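Local coordinates for protein dTDP-4-dehydrorhamnose reductase (Yersinia enterocolitica, PDB 5U9C) that probably catalyses the NADPH-dependent reduction of dTDP-4-dehydro-beta-L-rhamnose to dTDP-beta-L-rhamnose, a step of dTDP-L-rhamnose biosynthesis, at residues S139-R142 with N148-I151; D58-F63 with E88-A93. All blocks are in the same frame, centred on the assembly; numbering follows the deposited sequence. Where two conformers were deposited one is given.

Contact 1 (S139-R142 with N148-I151)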
ATOM      1  N   SER D 139      -1.932  20.779 -14.246  0.60 31.42           N
ATOM      2  CA  SER D 139      -3.295  20.559 -14.734  0.60 34.13           C
ATOM      3  C   SER D 139      -3.873  21.866 -15.278  0.60 34.72           C
ATOM      4  O   SER D 139      -4.428  21.888 -16.389  0.60 33.38           O
ATOM      5  CB  SER D 139      -4.218  20.022 -13.632  0.60 34.86           C
ATOM      6  OG  SER D 139      -3.750  18.803 -13.089  0.60 36.25           O
ATOM      7  N   SER D 140      -3.691  22.955 -14.520  1.00 32.65           N
ATOM      8  CA  SER D 140      -4.214  24.278 -14.909  1.00 32.80           C
ATOM      9  C   SER D 140      -3.683  24.701 -16.275  1.00 31.44           C
ATOM     10  O   SER D 140      -4.420  25.253 -17.097  1.00 33.38           O
ATOM     11  CB  SER D 140      -3.814  25.343 -13.886  1.00 34.63           C
ATOM     12  OG  SER D 140      -4.521  25.156 -12.696  1.00 38.29           O
ATOM     13  N   VAL D 141      -2.405  24.431 -16.505  1.00 30.87           N
ATOM     14  CA  VAL D 141      -1.742  24.763 -17.755  1.00 33.47           C
ATOM     15  C   VAL D 141      -2.310  23.922 -18.913  1.00 39.25           C
ATOM     16  O   VAL D 141      -2.712  24.483 -19.947  1.00 36.63           O
ATOM     17  CB  VAL D 141      -0.219  24.609 -17.626  1.00 32.48           C
ATOM     18  CG1 VAL D 141       0.474  24.705 -18.982  1.00 33.61           C
ATOM     19  CG2 VAL D 141       0.331  25.659 -16.663  1.00 30.49           C
ATOM     20  N   ARG D 142      -2.391  22.602 -18.720  1.00 41.08           N
ATOM     21  CA  ARG D 142      -2.914  21.685 -19.763  1.00 45.63           C
ATOM     22  C   ARG D 142      -4.333  21.950 -20.168  1.00 45.93           C
ATOM     23  O   ARG D 142      -4.635  21.971 -21.362  1.00 50.78           O
ATOM     24  CB  ARG D 142      -2.868  20.213 -19.328  1.00 47.17           C
ATOM     25  CG  ARG D 142      -1.487  19.645 -19.306  1.00 47.73           C
ATOM     26  CD  ARG D 142      -1.502  18.121 -19.363  1.00 47.78           C
ATOM     27  NE  ARG D 142      -0.145  17.676 -19.128  1.00 42.88           N
ATOM     28  CZ  ARG D 142       0.401  17.589 -17.922  1.00 43.52           C
ATOM     29  NH1 ARG D 142       1.666  17.216 -17.801  1.00 39.51           N
ATOM     30  NH2 ARG D 142      -0.310  17.896 -16.836  1.00 44.45           N
ATOM     31  N   ASN D 148      -1.007  24.482 -26.990  1.00 38.23           N
ATOM     32  CA  ASN D 148      -0.016  25.538 -27.080  1.00 38.08           C
ATOM     33  C   ASN D 148       0.705  25.759 -25.749  1.00 34.38           C
ATOM     34  O   ASN D 148       0.810  26.886 -25.266  1.00 33.52           O
ATOM     35  CB  ASN D 148      -0.732  26.817 -27.560  1.00 38.80           C
ATOM     36  CG  ASN D 148       0.198  27.804 -28.235  1.00 40.53           C
ATOM     37  OD1 ASN D 148       1.210  27.430 -28.835  1.00 39.95           O
ATOM     38  ND2 ASN D 148      -0.180  29.079 -28.197  1.00 43.47           N
ATOM     39  N   HIS D 149       1.177  24.668 -25.139  1.00 31.39           N
ATOM     40  CA  HIS D 149       1.941  24.764 -23.901  1.00 30.50           C
ATOM     41  C   HIS D 149       3.073  23.762 -23.922  1.00 28.83           C
ATOM     42  O   HIS D 149       3.044  22.775 -24.696  1.00 28.13           O
ATOM     43  CB  HIS D 149       1.081  24.464 -22.682  1.00 31.56           C
ATOM     44  CG  HIS D 149       0.679  23.025 -22.577  1.00 33.92           C
ATOM     45  ND1 HIS D 149      -0.471  22.526 -23.154  1.00 35.41           N
ATOM     46  CD2 HIS D 149       1.289  21.972 -21.979  1.00 34.25           C
ATOM     47  CE1 HIS D 149      -0.554  21.227 -22.912  1.00 36.68           C
ATOM     48  NE2 HIS D 149       0.507  20.863 -22.215  1.00 36.06           N
ATOM     49  N   LEU D 150       4.047  24.013 -23.057  1.00 25.17           N
ATOM     50  CA  LEU D 150       5.154  23.093 -22.841  1.00 25.34           C
ATOM     51  C   LEU D 150       5.406  23.024 -21.334  1.00 24.89           C
ATOM     52  O   LEU D 150       5.623  24.057 -20.675  1.00 25.55           O
ATOM     53  CB  LEU D 150       6.417  23.521 -23.574  1.00 25.46           C
ATOM     54  CG  LEU D 150       7.639  22.608 -23.368  1.00 26.03           C
ATOM     55  CD1 LEU D 150       7.346  21.164 -23.756  1.00 27.72           C
ATOM     56  CD2 LEU D 150       8.853  23.110 -24.130  1.00 25.88           C
ATOM     57  N   ILE D 151       5.350  21.815 -20.791  1.00 23.71           N
ATOM     58  CA  ILE D 151       5.613  21.576 -19.374  1.00 23.69           C
ATOM     59  C   ILE D 151       6.892  20.772 -19.313  1.00 23.66           C
ATOM     60  O   ILE D 151       6.989  19.694 -19.937  1.00 23.69           O
ATOM     61  CB  ILE D 151       4.462  20.803 -18.723  1.00 24.25           C
ATOM     62  CG1 ILE D 151       3.238  21.716 -18.625  1.00 25.31           C
ATOM     63  CG2 ILE D 151       4.865  20.289 -17.338  1.00 24.60           C
ATOM     64  CD1 ILE D 151       1.944  20.980 -18.334  1.00 26.90           C
TER
HETATM   65  O   HOH W   1       1.188  18.140 -21.705  1.00 28.22           O
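V141 meets the strand with a single methyl: CG1 lies 3.8 Å from CB of H149 and also touches CD1 of I151, bridging the two strand residues that face the helix. With CG1 anti to the backbone N (chi1 170°), this branch is the one turned to the strand; beyond the two segments V141 also packs on L101 and T87. R142, next along the helix, meets H149 with its CA and CG and I151 with its guanidinium. Its CA sits over one face of the H149 imidazole, 4.3 Å from the ring centroid, a CH-pi contact displaced toward the rim. Its CG approaches H149 NE2 at 3.7 Å, and the guanidinium and imidazole planes are nearly perpendicular, 88° apart. This is a helix laid on a parallel sheet and returning through a short turn to the next strand, the alpha-beta step repeated in Rossmann-type folds. The R142 chain runs extended from CG to NE and carries the guanidinium across I151, whose CD1 rests over the centre of one face, 3.7 Å from CZ. Salt bridging to E138 and a hydrogen bond to T214 hold NH1. A water accepts from R142 NE at 2.9 Å and is also bonded to H149 NE2, at the edge of the ring and in its plane. H149 ND1 is hydrogen-bonded to the carbonyl oxygen of C145.

Contact 2 (D58-F63 with E88-A93); sequences DVILHF and EQIAQA. With IMD (imidazole), chain H.
H62 lies with its imidazole beneath the end of I90, whose CD1 stands over the middle of one ring face, 3.4 Å from the centroid and 15° off the ring normal. This CH-pi contact is close, since the methyl comes to 3.3 Å from CE1 and is nearly as near to ND1. The ring reaches this place because CG is anti to the backbone N (chi1 179°), and its rotation is fixed from outside the two segments: ND1 is hydrogen-bonded to T11 OG1 and NE2 to T87 OG1. A buried histidine thus has both nitrogens satisfied by threonine hydroxyls while presenting a face to an aliphatic side chain.

Two residues back along the strand, I60 points to the same side and touches the other branch of the same isoleucine, CG2 to CG2 at 4.0 Å. The forked I90 therefore spans both strand residues, CD1 over the histidine and CG2 against I60. Here helix 76-97 packs on one side of the parallel sheet of a Rossmann-type fold, with strand 59-62 beneath it and strands 7-11 and 100-106 as its neighbours in the sheet. Helix 48-55 lies alongside, its I48 against I90 and its I52 against I60 and A93.

The helix flank carrying E88 and Q92 is polar and meets helix 129-144 of the same chain and T146 of a second subunit. Q92 NE2 donates to E88 OE2 at 3.1 Å, one turn earlier, meeting the oxygen from above the carboxylate plane. Q89 OE1 accepts a weak hydrogen bond from N1 of an imidazole, probably from the crystallisation liquor, at 3.3 Å.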
ATOM      1  N   ASP D  58       3.578  37.027 -26.844  1.00 31.13           N
ATOM      2  CA  ASP D  58       3.487  35.888 -27.770  1.00 31.53           C
ATOM      3  C   ASP D  58       3.948  34.615 -27.043  1.00 30.48           C
ATOM      4  O   ASP D  58       3.523  33.490 -27.378  1.00 28.29           O
ATOM      5  CB  ASP D  58       4.405  36.110 -28.957  1.00 33.21           C
ATOM      6  CG  ASP D  58       4.032  37.345 -29.729  1.00 34.78           C
ATOM      7  OD1 ASP D  58       2.996  37.320 -30.420  1.00 36.33           O
ATOM      8  OD2 ASP D  58       4.754  38.339 -29.600  1.00 35.77           O
ATOM      9  N   VAL D  59       4.836  34.809 -26.070  1.00 28.67           N
ATOM     10  CA  VAL D  59       5.392  33.725 -25.283  1.00 28.17           C
ATOM     11  C   VAL D  59       5.429  34.103 -23.813  1.00 27.23           C
ATOM     12  O   VAL D  59       5.786  35.236 -23.467  1.00 27.80           O
ATOM     13  CB  VAL D  59       6.837  33.425 -25.762  1.00 28.82           C
ATOM     14  CG1 VAL D  59       7.575  32.490 -24.806  1.00 27.84           C
ATOM     15  CG2 VAL D  59       6.827  32.868 -27.179  1.00 30.27           C
ATOM     16  N   ILE D  60       5.087  33.142 -22.953  1.00 27.02           N
ATOM     17  CA  ILE D  60       5.152  33.300 -21.504  1.00 26.76           C
ATOM     18  C   ILE D  60       5.987  32.165 -20.925  1.00 26.25           C
ATOM     19  O   ILE D  60       5.688  31.004 -21.172  1.00 25.98           O
ATOM     20  CB  ILE D  60       3.769  33.274 -20.831  1.00 26.70           C
ATOM     21  CG1 ILE D  60       2.927  34.447 -21.324  1.00 28.51           C
ATOM     22  CG2 ILE D  60       3.925  33.354 -19.309  1.00 26.94           C
ATOM     23  CD1 ILE D  60       1.472  34.387 -20.896  1.00 29.35           C
ATOM     24  N   LEU D  61       7.037  32.525 -20.184  1.00 25.81           N
ATOM     25  CA  LEU D  61       7.924  31.585 -19.533  1.00 26.29           C
ATOM     26  C   LEU D  61       7.624  31.744 -18.046  1.00 27.14           C
ATOM     27  O   LEU D  61       7.988  32.775 -17.429  1.00 28.85           O
ATOM     28  CB  LEU D  61       9.396  31.920 -19.814  1.00 26.15           C
ATOM     29  CG  LEU D  61       9.782  32.123 -21.282  1.00 27.24           C
ATOM     30  CD1 LEU D  61      11.264  32.352 -21.381  1.00 28.02           C
ATOM     31  CD2 LEU D  61       9.403  30.930 -22.139  1.00 28.17           C
ATOM     32  N   HIS D  62       6.973  30.741 -17.472  1.00 25.78           N
ATOM     33  CA  HIS D  62       6.555  30.780 -16.078  1.00 26.37           C
ATOM     34  C   HIS D  62       7.478  29.953 -15.205  1.00 26.83           C
ATOM     35  O   HIS D  62       7.289  28.746 -15.073  1.00 26.02           O
ATOM     36  CB  HIS D  62       5.102  30.337 -15.941  1.00 26.16           C
ATOM     37  CG  HIS D  62       4.622  30.328 -14.531  1.00 25.58           C
ATOM     38  ND1 HIS D  62       5.010  31.285 -13.617  1.00 25.25           N
ATOM     39  CD2 HIS D  62       3.723  29.541 -13.898  1.00 24.89           C
ATOM     40  CE1 HIS D  62       4.418  31.046 -12.463  1.00 24.73           C
ATOM     41  NE2 HIS D  62       3.620  30.003 -12.610  1.00 23.73           N
ATOM     42  N   PHE D  63       8.504  30.616 -14.651  1.00 26.59           N
ATOM     43  CA  PHE D  63       9.487  29.951 -13.802  1.00 27.45           C
ATOM     44  C   PHE D  63       9.304  30.275 -12.314  1.00 27.29           C
ATOM     45  O   PHE D  63       9.864  29.571 -11.463  1.00 27.36           O
ATOM     46  CB  PHE D  63      10.948  30.327 -14.185  1.00 28.38           C
ATOM     47  CG  PHE D  63      11.313  30.118 -15.636  1.00 29.74           C
ATOM     48  CD1 PHE D  63      10.944  28.981 -16.324  1.00 30.87           C
ATOM     49  CD2 PHE D  63      12.148  31.034 -16.287  1.00 31.04           C
ATOM     50  CE1 PHE D  63      11.314  28.793 -17.661  1.00 31.44           C
ATOM     51  CE2 PHE D  63      12.546  30.835 -17.606  1.00 31.33           C
ATOM     52  CZ  PHE D  63      12.133  29.709 -18.292  1.00 30.67           C
ATOM     53  N   GLU D  88      -2.786  29.235 -12.320  1.00 27.99           N
ATOM     54  CA  GLU D  88      -4.099  29.197 -12.948  1.00 30.61           C
ATOM     55  C   GLU D  88      -4.397  30.519 -13.651  1.00 29.65           C
ATOM     56  O   GLU D  88      -4.909  30.529 -14.766  1.00 27.74           O
ATOM     57  CB  GLU D  88      -5.181  28.893 -11.907  1.00 35.19           C
ATOM     58  CG  GLU D  88      -6.645  29.060 -12.346  1.00 39.61           C
ATOM     59  CD  GLU D  88      -7.104  28.075 -13.415  1.00 45.79           C
ATOM     60  OE1 GLU D  88      -6.417  27.060 -13.646  1.00 50.52           O
ATOM     61  OE2 GLU D  88      -8.173  28.317 -14.033  1.00 51.31           O
ATOM     62  N   GLN D  89      -4.099  31.635 -12.996  1.00 28.90           N
ATOM     63  CA  GLN D  89      -4.317  32.947 -13.626  1.00 28.74           C
ATOM     64  C   GLN D  89      -3.396  33.154 -14.828  1.00 27.70           C
ATOM     65  O   GLN D  89      -3.812  33.694 -15.846  1.00 27.27           O
ATOM     66  CB  GLN D  89      -4.173  34.063 -12.606  1.00 29.43           C
ATOM     67  CG  GLN D  89      -5.237  33.971 -11.520  1.00 30.13           C
ATOM     68  CD  GLN D  89      -6.623  34.100 -12.077  1.00 30.92           C
ATOM     69  OE1 GLN D  89      -6.945  35.084 -12.742  1.00 32.30           O
ATOM     70  NE2 GLN D  89      -7.466  33.114 -11.799  1.00 32.49           N
ATOM     71  N   ILE D  90      -2.148  32.717 -14.713  1.00 26.48           N
ATOM     72  CA  ILE D  90      -1.207  32.829 -15.826  1.00 26.71           C
ATOM     73  C   ILE D  90      -1.710  32.003 -17.025  1.00 27.75           C
ATOM     74  O   ILE D  90      -1.683  32.479 -18.168  1.00 28.21           O
ATOM     75  CB  ILE D  90       0.212  32.384 -15.407  1.00 27.02           C
ATOM     76  CG1 ILE D  90       0.773  33.396 -14.388  1.00 27.35           C
ATOM     77  CG2 ILE D  90       1.125  32.265 -16.625  1.00 27.51           C
ATOM     78  CD1 ILE D  90       2.081  33.012 -13.742  1.00 28.01           C
ATOM     79  N   ALA D  91      -2.160  30.775 -16.767  1.00 26.48           N
ATOM     80  CA  ALA D  91      -2.675  29.909 -17.843  1.00 26.94           C
ATOM     81  C   ALA D  91      -3.936  30.510 -18.497  1.00 27.57           C
ATOM     82  O   ALA D  91      -4.068  30.470 -19.713  1.00 26.33           O
ATOM     83  CB  ALA D  91      -2.967  28.532 -17.312  1.00 27.31           C
ATOM     84  N   GLN D  92      -4.832  31.094 -17.693  1.00 27.48           N
ATOM     85  CA  GLN D  92      -6.036  31.713 -18.237  1.00 30.41           C
ATOM     86  C   GLN D  92      -5.645  32.910 -19.117  1.00 29.83           C
ATOM     87  O   GLN D  92      -6.208  33.094 -20.193  1.00 29.95           O
ATOM     88  CB  GLN D  92      -7.033  32.137 -17.136  1.00 32.58           C
ATOM     89  CG  GLN D  92      -7.765  30.990 -16.446  1.00 34.41           C
ATOM     90  CD  GLN D  92      -8.564  30.124 -17.413  1.00 37.61           C
ATOM     91  OE1 GLN D  92      -9.066  30.599 -18.435  1.00 40.58           O
ATOM     92  NE2 GLN D  92      -8.724  28.854 -17.067  1.00 38.83           N
ATOM     93  N   ALA D  93      -4.676  33.700 -18.657  1.00 28.83           N
ATOM     94  CA  ALA D  93      -4.193  34.838 -19.416  1.00 28.92           C
ATOM     95  C   ALA D  93      -3.524  34.371 -20.740  1.00 29.23           C
ATOM     96  O   ALA D  93      -3.776  34.956 -21.803  1.00 29.49           O
ATOM     97  CB  ALA D  93      -3.244  35.669 -18.587  1.00 28.51           C
TER
HETATM   98  N1  IMD H 302      -9.957  36.015 -13.639  1.00 95.60           N
HETATM   99  C2  IMD H 302      -9.960  35.106 -14.641  1.00 95.70           C
HETATM  100  N3  IMD H 302     -10.762  35.565 -15.630  1.00 95.09           N
HETATM  101  C4  IMD H 302     -11.263  36.761 -15.249  1.00 95.16           C
HETATM  102  C5  IMD H 302     -10.759  37.043 -13.996  1.00 95.80           C

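In the fold
Followed from the N terminus, the chain enters contact 2 at strand 59-62 and closes it 25 residues later on helix 76-97, a loop made largely of helix. Strand 100-106 then enters the sheet between the strands of the two contacts. Contact 1 opens afterwards on helix 129-144 and closes after a gap of only five residues, the first two of them still helix, on strand 149-154. The contacts follow one another in series, neither nested nor crossed, yet the centres of contact 1 and contact 2 are about 9 Å apart. Their helices meet directly, S140 OG bonding to E88 OE1 at 2.8 Å and A91 CB packing on S140 and V141, which joins two neighbouring helices over the same parallel sheet.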